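Local atomic coordinates of SxtG (Microseira wollei, PDB entry 6U1R), a protein that acts as an amidinotransferase in the saxitoxin biosynthetic pathway, probably moving an amidino group through a cysteine-bound intermediate. Residues N144-Y157 / K176-Y190. Sequence-based numbering, arbitrary orientation.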
loop_
_atom_site.group_PDB
_atom_site.type_symbol
_atom_site.label_atom_id
_atom_site.label_comp_id
_atom_site.label_asym_id
_atom_site.label_seq_id
_atom_site.Cartn_x
_atom_site.Cartn_y
_atom_site.Cartn_z
ATOM N N ASN A 144 8.757 9.759 11.590
ATOM C CA ASN A 144 7.869 8.938 12.395
ATOM C C ASN A 144 6.989 8.015 11.550
ATOM O O ASN A 144 6.051 7.421 12.089
ATOM C CB ASN A 144 6.983 9.817 13.293
ATOM C CG ASN A 144 6.019 10.686 12.501
ATOM O OD1 ASN A 144 5.985 10.640 11.272
ATOM N ND2 ASN A 144 5.211 11.473 13.209
ATOM N N GLU A 145 7.302 7.849 10.264
ATOM C CA GLU A 145 6.490 7.073 9.332
ATOM C C GLU A 145 7.238 5.840 8.842
ATOM O O GLU A 145 8.409 5.941 8.435
ATOM C CB GLU A 145 6.097 7.936 8.133
ATOM C CG GLU A 145 5.227 7.231 7.103
ATOM C CD GLU A 145 4.896 8.102 5.907
ATOM O OE1 GLU A 145 5.569 9.133 5.707
ATOM O OE2 GLU A 145 3.959 7.759 5.157
ATOM N N ILE A 146 6.548 4.693 8.844
ATOM C CA ILE A 146 7.017 3.473 8.177
ATOM C C ILE A 146 6.231 3.305 6.868
ATOM O O ILE A 146 4.995 3.332 6.869
ATOM C CB ILE A 146 6.876 2.249 9.098
ATOM C CG1 ILE A 146 7.736 2.467 10.351
ATOM C CG2 ILE A 146 7.293 0.967 8.375
ATOM C CD1 ILE A 146 7.722 1.375 11.332
ATOM N N ILE A 147 6.944 3.186 5.742
ATOM C CA ILE A 147 6.348 3.044 4.410
ATOM C C ILE A 147 6.646 1.646 3.880
ATOM O O ILE A 147 7.817 1.245 3.781
ATOM C CB ILE A 147 6.893 4.104 3.430
ATOM C CG1 ILE A 147 6.712 5.515 3.994
ATOM C CG2 ILE A 147 6.202 3.980 2.063
ATOM C CD1 ILE A 147 7.444 6.588 3.206
ATOM N N GLU A 148 5.593 0.915 3.497
ATOM C CA GLU A 148 5.771 -0.390 2.868
ATOM C C GLU A 148 6.023 -0.205 1.377
ATOM O O GLU A 148 5.197 0.384 0.659
ATOM C CB GLU A 148 4.562 -1.295 3.113
ATOM C CG GLU A 148 4.201 -1.413 4.611
ATOM C CD GLU A 148 3.328 -2.608 4.969
ATOM O OE1 GLU A 148 2.930 -3.376 4.061
ATOM O OE2 GLU A 148 3.035 -2.772 6.181
ATOM N N ALA A 149 7.158 -0.721 0.924
ATOM C CA ALA A 149 7.609 -0.558 -0.447
ATOM C C ALA A 149 6.760 -1.367 -1.428
ATOM O O ALA A 149 6.326 -2.486 -1.123
ATOM C CB ALA A 149 9.058 -0.995 -0.569
ATOM N N PRO A 150 6.557 -0.843 -2.642
ATOM C CA PRO A 150 5.890 -1.628 -3.694
ATOM C C PRO A 150 6.908 -2.463 -4.453
ATOM O O PRO A 150 7.466 -1.997 -5.447
ATOM C CB PRO A 150 5.261 -0.548 -4.580
ATOM C CG PRO A 150 6.245 0.623 -4.476
ATOM C CD PRO A 150 6.894 0.520 -3.097
ATOM N N MET A 151 7.180 -3.671 -3.982
ATOM C CA MET A 151 8.348 -4.403 -4.449
ATOM C C MET A 151 8.096 -5.127 -5.767
ATOM O O MET A 151 7.028 -5.716 -5.983
ATOM C CB MET A 151 8.794 -5.390 -3.367
ATOM C CG MET A 151 9.163 -4.686 -2.044
ATOM S SD MET A 151 9.725 -5.842 -0.756
ATOM C CE MET A 151 11.417 -6.159 -1.257
ATOM N N ALA A 152 9.101 -5.089 -6.648
ATOM C CA ALA A 152 8.962 -5.684 -7.985
ATOM C C ALA A 152 9.064 -7.204 -7.979
ATOM O O ALA A 152 8.586 -7.853 -8.925
ATOM C CB ALA A 152 10.023 -5.111 -8.929
ATOM N N ASP A 153 9.670 -7.787 -6.947
ATOM C CA ASP A 153 9.878 -9.232 -6.899
ATOM C C ASP A 153 8.609 -9.923 -6.399
ATOM O O ASP A 153 8.233 -9.803 -5.223
ATOM C CB ASP A 153 11.089 -9.545 -6.025
ATOM C CG ASP A 153 11.518 -11.000 -6.124
ATOM O OD1 ASP A 153 10.630 -11.859 -6.299
ATOM O OD2 ASP A 153 12.733 -11.276 -6.027
ATOM N N ARG A 154 7.938 -10.638 -7.312
ATOM C CA ARG A 154 6.712 -11.356 -6.989
ATOM C C ARG A 154 6.847 -12.238 -5.755
ATOM O O ARG A 154 5.910 -12.345 -4.971
ATOM C CB ARG A 154 6.290 -12.217 -8.187
ATOM C CG ARG A 154 5.800 -11.433 -9.387
ATOM C CD ARG A 154 5.735 -12.356 -10.595
ATOM N NE ARG A 154 5.077 -11.727 -11.738
ATOM C CZ ARG A 154 5.214 -12.140 -12.994
ATOM N NH1 ARG A 154 6.005 -13.186 -13.278
ATOM N NH2 ARG A 154 4.554 -11.517 -13.967
ATOM N N ASN A 155 7.985 -12.914 -5.580
ATOM C CA ASN A 155 8.104 -13.806 -4.430
ATOM C C ASN A 155 8.120 -13.058 -3.106
ATOM O O ASN A 155 7.958 -13.683 -2.054
ATOM C CB ASN A 155 9.358 -14.658 -4.557
ATOM C CG ASN A 155 9.289 -15.613 -5.718
ATOM O OD1 ASN A 155 9.581 -15.237 -6.845
ATOM N ND2 ASN A 155 8.870 -16.861 -5.455
ATOM N N ARG A 156 8.334 -11.745 -3.127
ATOM C CA ARG A 156 8.383 -10.941 -1.910
ATOM C C ARG A 156 7.084 -10.181 -1.642
ATOM O O ARG A 156 7.049 -9.329 -0.757
ATOM C CB ARG A 156 9.588 -9.984 -1.994
ATOM C CG ARG A 156 10.877 -10.693 -2.415
ATOM C CD ARG A 156 12.101 -9.800 -2.304
ATOM N NE ARG A 156 12.509 -9.583 -0.916
ATOM C CZ ARG A 156 13.621 -8.955 -0.555
ATOM N NH1 ARG A 156 14.441 -8.479 -1.477
ATOM N NH2 ARG A 156 13.925 -8.834 0.734
ATOM N N TYR A 157 5.995 -10.538 -2.335
ATOM C CA TYR A 157 4.723 -9.814 -2.263
ATOM C C TYR A 157 4.177 -9.720 -0.844
ATOM O O TYR A 157 3.479 -8.753 -0.506
ATOM C CB TYR A 157 3.696 -10.546 -3.120
ATOM C CG TYR A 157 2.677 -9.707 -3.873
ATOM C CD1 TYR A 157 3.072 -8.712 -4.752
ATOM C CD2 TYR A 157 1.327 -9.990 -3.769
ATOM C CE1 TYR A 157 2.134 -8.003 -5.481
ATOM C CE2 TYR A 157 0.392 -9.304 -4.482
ATOM C CZ TYR A 157 0.794 -8.318 -5.352
ATOM O OH TYR A 157 -0.193 -7.652 -6.052
ATOM N N LYS A 176 3.212 6.801 12.160
ATOM C CA LYS A 176 2.526 6.797 10.881
ATOM C C LYS A 176 2.950 5.567 10.085
ATOM O O LYS A 176 4.057 5.049 10.249
ATOM C CB LYS A 176 2.812 8.087 10.123
ATOM C CG LYS A 176 2.240 9.288 10.855
ATOM C CD LYS A 176 2.551 10.615 10.171
ATOM C CE LYS A 176 1.854 11.765 10.899
ATOM N NZ LYS A 176 1.541 12.902 9.980
ATOM N N TRP A 177 2.035 5.071 9.262
ATOM C CA TRP A 177 2.193 3.751 8.656
ATOM C C TRP A 177 1.416 3.763 7.348
ATOM O O TRP A 177 0.182 3.824 7.347
ATOM C CB TRP A 177 1.704 2.666 9.614
ATOM C CG TRP A 177 1.746 1.253 9.121
ATOM C CD1 TRP A 177 2.546 0.736 8.142
ATOM C CD2 TRP A 177 0.946 0.170 9.602
ATOM N NE1 TRP A 177 2.280 -0.603 7.978
ATOM C CE2 TRP A 177 1.297 -0.971 8.861
ATOM C CE3 TRP A 177 -0.053 0.062 10.575
ATOM C CZ2 TRP A 177 0.695 -2.210 9.070
ATOM C CZ3 TRP A 177 -0.659 -1.155 10.770
ATOM C CH2 TRP A 177 -0.281 -2.283 10.031
ATOM N N THR A 178 2.135 3.709 6.234
ATOM C CA THR A 178 1.523 3.882 4.934
ATOM C C THR A 178 2.106 2.833 4.000
ATOM O O THR A 178 3.143 2.228 4.286
ATOM C CB THR A 178 1.751 5.301 4.375
ATOM O OG1 THR A 178 3.131 5.506 4.096
ATOM C CG2 THR A 178 1.357 6.360 5.361
ATOM N N ALA A 179 1.414 2.598 2.890
ATOM C CA ALA A 179 1.898 1.687 1.865
ATOM C C ALA A 179 1.833 2.372 0.507
ATOM O O ALA A 179 0.891 3.120 0.222
ATOM C CB ALA A 179 1.075 0.402 1.827
ATOM N N ALA A 180 2.830 2.127 -0.321
ATOM C CA ALA A 180 2.670 2.436 -1.728
ATOM C C ALA A 180 1.621 1.476 -2.289
ATOM O O ALA A 180 1.478 0.358 -1.784
ATOM C CB ALA A 180 3.980 2.268 -2.483
ATOM N N PRO A 181 0.871 1.876 -3.312
ATOM C CA PRO A 181 -0.093 0.936 -3.906
ATOM C C PRO A 181 0.589 -0.373 -4.289
ATOM O O PRO A 181 1.691 -0.390 -4.848
ATOM C CB PRO A 181 -0.634 1.701 -5.123
ATOM C CG PRO A 181 -0.446 3.191 -4.737
ATOM C CD PRO A 181 0.843 3.199 -3.977
ATOM N N LYS A 182 -0.050 -1.492 -3.940
ATOM C CA LYS A 182 0.578 -2.787 -4.148
ATOM C C LYS A 182 0.605 -3.073 -5.645
ATOM O O LYS A 182 -0.455 -3.051 -6.279
ATOM C CB LYS A 182 -0.180 -3.903 -3.403
ATOM C CG LYS A 182 0.634 -5.175 -3.284
ATOM C CD LYS A 182 0.167 -6.029 -2.126
ATOM C CE LYS A 182 1.259 -6.955 -1.672
ATOM N NZ LYS A 182 2.371 -6.218 -1.023
ATOM N N PRO A 183 1.764 -3.331 -6.249
ATOM C CA PRO A 183 1.813 -3.454 -7.712
ATOM C C PRO A 183 1.161 -4.740 -8.190
ATOM O O PRO A 183 1.066 -5.734 -7.469
ATOM C CB PRO A 183 3.318 -3.431 -8.024
ATOM C CG PRO A 183 3.969 -3.978 -6.773
ATOM C CD PRO A 183 3.112 -3.414 -5.650
ATOM N N GLN A 184 0.721 -4.704 -9.452
ATOM C CA GLN A 184 0.100 -5.855 -10.097
ATOM C C GLN A 184 1.134 -6.906 -10.486
ATOM O O GLN A 184 0.844 -8.109 -10.443
ATOM C CB GLN A 184 -0.672 -5.406 -11.346
ATOM C CG GLN A 184 -1.825 -4.454 -11.067
ATOM C CD GLN A 184 -2.664 -4.149 -12.302
ATOM O OE1 GLN A 184 -2.229 -3.440 -13.221
ATOM N NE2 GLN A 184 -3.859 -4.701 -12.343
ATOM N N LEU A 185 2.313 -6.451 -10.917
ATOM C CA LEU A 185 3.425 -7.299 -11.315
ATOM C C LEU A 185 3.032 -8.211 -12.479
ATOM O O LEU A 185 3.441 -9.372 -12.549
ATOM C CB LEU A 185 3.973 -8.093 -10.126
ATOM C CG LEU A 185 4.398 -7.226 -8.922
ATOM C CD1 LEU A 185 5.080 -8.070 -7.820
ATOM C CD2 LEU A 185 5.320 -6.107 -9.371
ATOM N N PHE A 186 2.272 -7.650 -13.421
ATOM C CA PHE A 186 2.072 -8.293 -14.711
ATOM C C PHE A 186 3.405 -8.467 -15.446
ATOM O O PHE A 186 4.410 -7.799 -15.169
ATOM C CB PHE A 186 1.132 -7.455 -15.594
ATOM C CG PHE A 186 -0.305 -7.397 -15.135
ATOM C CD1 PHE A 186 -0.774 -8.122 -14.045
ATOM C CD2 PHE A 186 -1.207 -6.602 -15.829
ATOM C CE1 PHE A 186 -2.114 -8.055 -13.667
ATOM C CE2 PHE A 186 -2.538 -6.544 -15.459
ATOM C CZ PHE A 186 -2.991 -7.271 -14.386
ATOM N N ASP A 187 3.387 -9.344 -16.456
ATOM C CA ASP A 187 4.568 -9.502 -17.292
ATOM C C ASP A 187 5.047 -8.171 -17.866
ATOM O O ASP A 187 6.244 -8.002 -18.095
ATOM C CB ASP A 187 4.289 -10.482 -18.436
ATOM C CG ASP A 187 4.280 -11.936 -17.992
ATOM O OD1 ASP A 187 4.627 -12.251 -16.830
ATOM O OD2 ASP A 187 3.935 -12.784 -18.846
ATOM N N ALA A 188 4.134 -7.216 -18.098
ATOM C CA ALA A 188 4.520 -5.927 -18.674
ATOM C C ALA A 188 5.510 -5.137 -17.808
ATOM O O ALA A 188 6.127 -4.191 -18.308
ATOM C CB ALA A 188 3.281 -5.067 -18.929
ATOM N N GLN A 189 5.651 -5.484 -16.527
ATOM C CA GLN A 189 6.594 -4.821 -15.628
ATOM C C GLN A 189 8.040 -5.252 -15.872
ATOM O O GLN A 189 8.956 -4.647 -15.310
ATOM C CB GLN A 189 6.173 -5.098 -14.171
ATOM C CG GLN A 189 7.025 -4.389 -13.089
ATOM C CD GLN A 189 7.006 -2.872 -13.189
ATOM O OE1 GLN A 189 6.173 -2.292 -13.876
ATOM N NE2 GLN A 189 7.947 -2.218 -12.488
ATOM N N TYR A 190 8.279 -6.249 -16.736
ATOM C CA TYR A 190 9.610 -6.801 -16.929
ATOM C C TYR A 190 9.937 -6.861 -18.419
ATOM O O TYR A 190 9.073 -7.180 -19.240
ATOM C CB TYR A 190 9.717 -8.208 -16.308
ATOM C CG TYR A 190 9.103 -8.313 -14.931
ATOM C CD1 TYR A 190 9.751 -7.795 -13.823
ATOM C CD2 TYR A 190 7.868 -8.921 -14.749
ATOM C CE1 TYR A 190 9.175 -7.882 -12.540
ATOM C CE2 TYR A 190 7.287 -9.019 -13.494
ATOM C CZ TYR A 190 7.949 -8.496 -12.389
ATOM O OH TYR A 190 7.341 -8.598 -11.154
HETATM O O HOH W 1 3.260 -1.464 -0.975
HETATM O O HOH W 2 3.634 -4.151 -2.068
HETATM O O HOH W 3 5.539 -5.715 -2.331
HETATM O O HOH W 4 6.547 -14.248 -16.001
HETATM O O HOH W 5 -2.139 -5.358 -6.065
#
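Ile146 pairs with Trp177, and Ile147 with Thr178, in the two parallel strands 145-148 and 176-179 of a beta-alpha-beta unit. Helix 164-172 makes the crossover and packs on Ile146 and Trp177. Five backbone hydrogen bonds run from Asn144 to Ala180, among them Thr178 N to Ile146 O at 3.0 Å.

Each sheet face adds a side-chain bond. With chi1 at -179°, Glu145 swings CG opposite its own N, and the extended chain carries OE2 to Thr178 OG1, 2.6 Å away. His245 also bonds this oxygen. On the other face Trp177 NE1 donates to Glu148 OE2 at 2.9 Å. OE2 lies in the indole plane, but NE1 meets it on the anti side, 34° out of the carboxylate plane. Arg164 pairs with the other carboxylate oxygen.

Past the strands the loops stay together. Pro150 CG packs tightly on Ala180 CB. Lys182 CE makes a CH-pi contact over the centre of the Tyr157 ring, 3.6 Å from its centroid, and NZ a cation-pi contact over the same face. The bend at chi4 (69°) turns NZ to Tyr157 O, while Tyr157 OH donates to Pro183 O.

The Met151 side chain lies about 4 Å from that of Asp215, a predicted active-site residue. At the far end Tyr190 OH donates to Ala152 O. Arg154 NE and NH2 both donate to Leu185 O, and NH2 also forms a salt bridge with Asp187 OD1 at 3.0 Å.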